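DUF4973 domain-containing protein (Bacteroides thetaiotaomicron, PDB 4QNI) is of unknown function but is probably a lipoprotein that assists nutrient binding as an auxiliary component. Local coordinates at residues A[221-224]-A[225-229]; A[75-78]-A[79-83]. One frame throughout, in Å; residues are numbered along the deposited sequence.

Both contacts are local: contact 1 shapes the loop that joins strand 215-219 to strand 234-240 in the C-terminal, BT_3044-like part of the chain, whereas contact 2 lies within helix 74-85 of the N-terminal DUF4973 part. Their centres are about 21 Å apart and their nearest atoms about 10 Å, so they do not touch. What they share is the second subunit, which each meets with some of its side chains: Y227 of contact 1 packs against Y281 of that subunit, and D75 and N78 of contact 2 bond to its N117. An ethanediol, probably from the crystallisation liquor, lies about 4 Å from the side chain of E225 in contact 1.

Contact 1: residues A[221-224]-A[225-229]; sequences GIVD and EDYTD
The first torsion of D224 (chi1 65°) sets its carboxylate between the backbone N and the carbonyl carbon, turned forward over the next residues, while that of Y227 (chi1 -80°) puts CG beside its own N and swings the ring back against V223. D224 OD1 takes the amide of D226, at 2.9 Å between OD1 and N; the donor comes from the anti side and stands 31° out of the carboxylate plane. The same oxygen sits at the edge of the Y227 ring, 3.4 Å from CD1. D224 OD2 forms a salt bridge with K203, so both oxygens are held and the carboxylate has little freedom to rotate. Over one face of the ring lies V223 CA, 3.8 Å from the centroid and almost on the normal, a CH-pi contact widened by V223 CG1, which is 3.8 Å from Y227 CG. Y281 of the second subunit meets the same ring edge-to-face. Within the turn, E225 OE2 forms salt bridges with R164 and R207 and a hydrogen bond with Y209. The Y227 N to D224 O bond, 3.1 Å long, closes a type I beta turn from D224 to Y227, and the aspartate that begins it makes an Asx turn.

Contact 2: residues A[75-78]-A[79-83]; sequences DTLN and ILNYA
L77 lays CD1 against the amide end of N81, one helical turn on, with CD1 3.7 Å from ND2; the two side chains lie across each other rather than side by side. The L77 chain leaves with CG anti to its backbone N (chi1 179°), which carries CD1 forward along the helix flank toward N81. Its far end is buried against Y93, V137 and P139, and L80, whose CD2 is 4.4 Å from L77 CD1, continues the apolar face onto Y93. N81 is fixed at both ends of its amide: OD1 accepts the backbone N-H of Y93, and ND2 donates to a water 2.9 Å away. That water in turn donates to N78 OD1, so a solvent bridge links two side chains three residues apart. Helix 74-85, the single helix of an otherwise beta-rich chain, supplies the frame: the amides of I79, L80, N81 and Y82 bond to the carbonyls four residues back, with the shortest, N81 N to L77 O, at 2.8 Å. I79 CG1 rests 3.3 Å from the carbonyl oxygen of D75, close to where the I79 amide already binds. On the flank facing the second subunit, D75 OD1 and N78 ND2 bond to the two ends of the N117 amide of that subunit, and I79 packs on its V56.

Contact 1: residues A[221-224]-A[225-229]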
loop_
_atom_site.group_PDB
_atom_site.type_symbol
_atom_site.label_atom_id
_atom_site.label_comp_id
_atom_site.label_asym_id
_atom_site.label_seq_id
_atom_site.Cartn_x
_atom_site.Cartn_y
_atom_site.Cartn_z
ATOM N N GLY A 221 20.805 8.185 -28.207
ATOM C CA GLY A 221 19.798 9.124 -27.738
ATOM C C GLY A 221 18.701 8.603 -26.825
ATOM O O GLY A 221 18.952 8.225 -25.678
ATOM N N ILE A 222 17.463 8.609 -27.339
ATOM C CA ILE A 222 16.244 8.234 -26.605
ATOM C C ILE A 222 16.013 6.733 -26.564
ATOM O O ILE A 222 15.140 6.281 -25.816
ATOM C CB ILE A 222 15.009 8.964 -27.166
ATOM C CG1 ILE A 222 14.831 8.680 -28.667
ATOM C CG2 ILE A 222 15.124 10.456 -26.877
ATOM C CD1 ILE A 222 13.572 9.001 -29.132
ATOM N N VAL A 223 16.783 5.958 -27.356
ATOM C CA VAL A 223 16.680 4.493 -27.351
ATOM C C VAL A 223 17.108 4.003 -25.967
ATOM O O VAL A 223 18.007 4.582 -25.354
ATOM C CB VAL A 223 17.532 3.844 -28.480
ATOM C CG1 VAL A 223 17.416 2.312 -28.474
ATOM C CG2 VAL A 223 17.161 4.404 -29.847
ATOM N N ASP A 224 16.432 2.986 -25.458
ATOM C CA ASP A 224 16.758 2.387 -24.167
ATOM C C ASP A 224 16.477 0.887 -24.237
ATOM O O ASP A 224 16.137 0.369 -25.310
ATOM C CB ASP A 224 16.030 3.079 -22.978
ATOM C CG ASP A 224 14.504 2.972 -22.940
ATOM O OD1 ASP A 224 13.957 1.953 -23.432
ATOM O OD2 ASP A 224 13.860 3.883 -22.368
ATOM N N GLU A 225 16.663 0.203 -23.101
ATOM C CA GLU A 225 16.495 -1.228 -22.865
ATOM C C GLU A 225 15.134 -1.794 -23.272
ATOM O O GLU A 225 15.024 -3.007 -23.467
ATOM C CB GLU A 225 16.650 -1.476 -21.370
ATOM C CG GLU A 225 17.594 -2.581 -21.034
ATOM C CD GLU A 225 17.835 -2.638 -19.544
ATOM O OE1 GLU A 225 16.884 -2.966 -18.802
ATOM O OE2 GLU A 225 18.985 -2.388 -19.119
ATOM N N ASP A 226 14.077 -0.961 -23.294
ATOM C CA ASP A 226 12.751 -1.476 -23.608
ATOM C C ASP A 226 12.400 -1.326 -25.111
ATOM O O ASP A 226 11.295 -1.675 -25.508
ATOM C CB ASP A 226 11.682 -0.895 -22.664
ATOM C CG ASP A 226 11.794 -1.408 -21.227
ATOM O OD1 ASP A 226 12.360 -2.518 -21.022
ATOM O OD2 ASP A 226 11.315 -0.712 -20.314
ATOM N N TYR A 227 13.390 -0.957 -25.948
ATOM C CA TYR A 227 13.275 -0.916 -27.414
ATOM C C TYR A 227 13.603 -2.299 -27.947
ATOM O O TYR A 227 14.677 -2.835 -27.650
ATOM C CB TYR A 227 14.236 0.136 -28.027
ATOM C CG TYR A 227 13.736 1.564 -27.964
ATOM C CD1 TYR A 227 13.408 2.158 -26.747
ATOM C CD2 TYR A 227 13.595 2.329 -29.125
ATOM C CE1 TYR A 227 12.914 3.460 -26.687
ATOM C CE2 TYR A 227 13.145 3.651 -29.073
ATOM C CZ TYR A 227 12.798 4.209 -27.851
ATOM O OH TYR A 227 12.345 5.499 -27.772
ATOM N N THR A 228 12.706 -2.880 -28.762
ATOM C CA THR A 228 12.943 -4.210 -29.328
ATOM C C THR A 228 14.111 -4.159 -30.323
ATOM O O THR A 228 14.768 -5.173 -30.529
ATOM C CB THR A 228 11.668 -4.787 -29.978
ATOM O OG1 THR A 228 11.322 -3.998 -31.110
ATOM C CG2 THR A 228 10.484 -4.891 -29.014
ATOM N N ASP A 229 14.377 -2.980 -30.919
ATOM C CA ASP A 229 15.466 -2.749 -31.907
ATOM C C ASP A 229 16.774 -2.138 -31.292
ATOM O O ASP A 229 17.665 -1.768 -32.066
ATOM C CB ASP A 229 14.971 -1.860 -33.088
ATOM C CG ASP A 229 14.260 -0.560 -32.729
ATOM O OD1 ASP A 229 13.970 -0.353 -31.529
ATOM O OD2 ASP A 229 13.968 0.243 -33.665
#

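Contact 2: residues A[75-78]-A[79-83]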
loop_
_atom_site.group_PDB
_atom_site.type_symbol
_atom_site.label_atom_id
_atom_site.label_comp_id
_atom_site.label_asym_id
_atom_site.label_seq_id
_atom_site.Cartn_x
_atom_site.Cartn_y
_atom_site.Cartn_z
ATOM N N ASP A 75 12.941 -22.213 -15.695
ATOM C CA ASP A 75 11.466 -22.227 -15.627
ATOM C C ASP A 75 10.901 -20.945 -15.099
ATOM O O ASP A 75 10.076 -20.352 -15.775
ATOM C CB ASP A 75 10.936 -23.391 -14.770
ATOM C CG ASP A 75 10.969 -24.736 -15.436
ATOM O OD1 ASP A 75 10.680 -24.804 -16.654
ATOM O OD2 ASP A 75 11.228 -25.734 -14.731
ATOM N N THR A 76 11.354 -20.494 -13.917
ATOM C CA THR A 76 10.885 -19.242 -13.306
ATOM C C THR A 76 11.207 -18.048 -14.228
ATOM O O THR A 76 10.377 -17.155 -14.373
ATOM C CB THR A 76 11.494 -19.090 -11.906
ATOM O OG1 THR A 76 11.136 -20.239 -11.137
ATOM C CG2 THR A 76 11.017 -17.840 -11.182
ATOM N N LEU A 77 12.389 -18.045 -14.857
ATOM C CA LEU A 77 12.765 -16.978 -15.781
ATOM C C LEU A 77 11.805 -16.976 -16.976
ATOM O O LEU A 77 11.323 -15.910 -17.364
ATOM C CB LEU A 77 14.235 -17.140 -16.243
ATOM C CG LEU A 77 14.771 -16.107 -17.238
ATOM C CD1 LEU A 77 14.552 -14.681 -16.750
ATOM C CD2 LEU A 77 16.240 -16.340 -17.515
ATOM N N ASN A 78 11.500 -18.167 -17.538
ATOM C CA ASN A 78 10.552 -18.267 -18.653
ATOM C C ASN A 78 9.175 -17.704 -18.301
ATOM O O ASN A 78 8.660 -16.897 -19.068
ATOM C CB ASN A 78 10.420 -19.697 -19.125
ATOM C CG ASN A 78 11.645 -20.167 -19.869
ATOM O OD1 ASN A 78 12.474 -19.375 -20.321
ATOM N ND2 ASN A 78 11.799 -21.470 -19.984
ATOM N N ILE A 79 8.597 -18.092 -17.133
ATOM C CA ILE A 79 7.297 -17.571 -16.654
ATOM C C ILE A 79 7.383 -16.041 -16.559
ATOM O O ILE A 79 6.537 -15.342 -17.120
ATOM C CB ILE A 79 6.853 -18.191 -15.301
ATOM C CG1 ILE A 79 6.892 -19.736 -15.274
ATOM C CG2 ILE A 79 5.526 -17.609 -14.781
ATOM C CD1 ILE A 79 5.990 -20.409 -16.150
ATOM N N LEU A 80 8.451 -15.536 -15.905
ATOM C CA LEU A 80 8.637 -14.111 -15.716
ATOM C C LEU A 80 8.714 -13.400 -17.067
ATOM O O LEU A 80 8.076 -12.360 -17.217
ATOM C CB LEU A 80 9.879 -13.816 -14.848
ATOM C CG LEU A 80 10.206 -12.313 -14.667
ATOM C CD1 LEU A 80 10.461 -11.963 -13.234
ATOM C CD2 LEU A 80 11.343 -11.932 -15.500
ATOM N N ASN A 81 9.497 -13.933 -18.033
ATOM C CA ASN A 81 9.612 -13.310 -19.360
ATOM C C ASN A 81 8.252 -13.244 -20.080
ATOM O O ASN A 81 7.916 -12.191 -20.622
ATOM C CB ASN A 81 10.630 -14.035 -20.242
ATOM C CG ASN A 81 12.041 -13.575 -20.033
ATOM O OD1 ASN A 81 12.301 -12.396 -19.783
ATOM N ND2 ASN A 81 12.989 -14.498 -20.142
ATOM N N TYR A 82 7.471 -14.350 -20.072
ATOM C CA TYR A 82 6.172 -14.342 -20.748
ATOM C C TYR A 82 5.177 -13.429 -20.034
ATOM O O TYR A 82 4.472 -12.672 -20.705
ATOM C CB TYR A 82 5.580 -15.738 -20.969
ATOM C CG TYR A 82 4.587 -15.718 -22.114
ATOM C CD1 TYR A 82 5.015 -15.793 -23.439
ATOM C CD2 TYR A 82 3.220 -15.551 -21.879
ATOM C CE1 TYR A 82 4.103 -15.734 -24.501
ATOM C CE2 TYR A 82 2.309 -15.462 -22.932
ATOM C CZ TYR A 82 2.750 -15.579 -24.241
ATOM O OH TYR A 82 1.849 -15.512 -25.283
ATOM N N ALA A 83 5.184 -13.433 -18.690
ATOM C CA ALA A 83 4.311 -12.581 -17.873
ATOM C C ALA A 83 4.626 -11.097 -18.055
ATOM O O ALA A 83 3.724 -10.268 -18.029
ATOM C CB ALA A 83 4.438 -12.953 -16.396
HETATM O O HOH W 1 12.587 -17.115 -21.401
#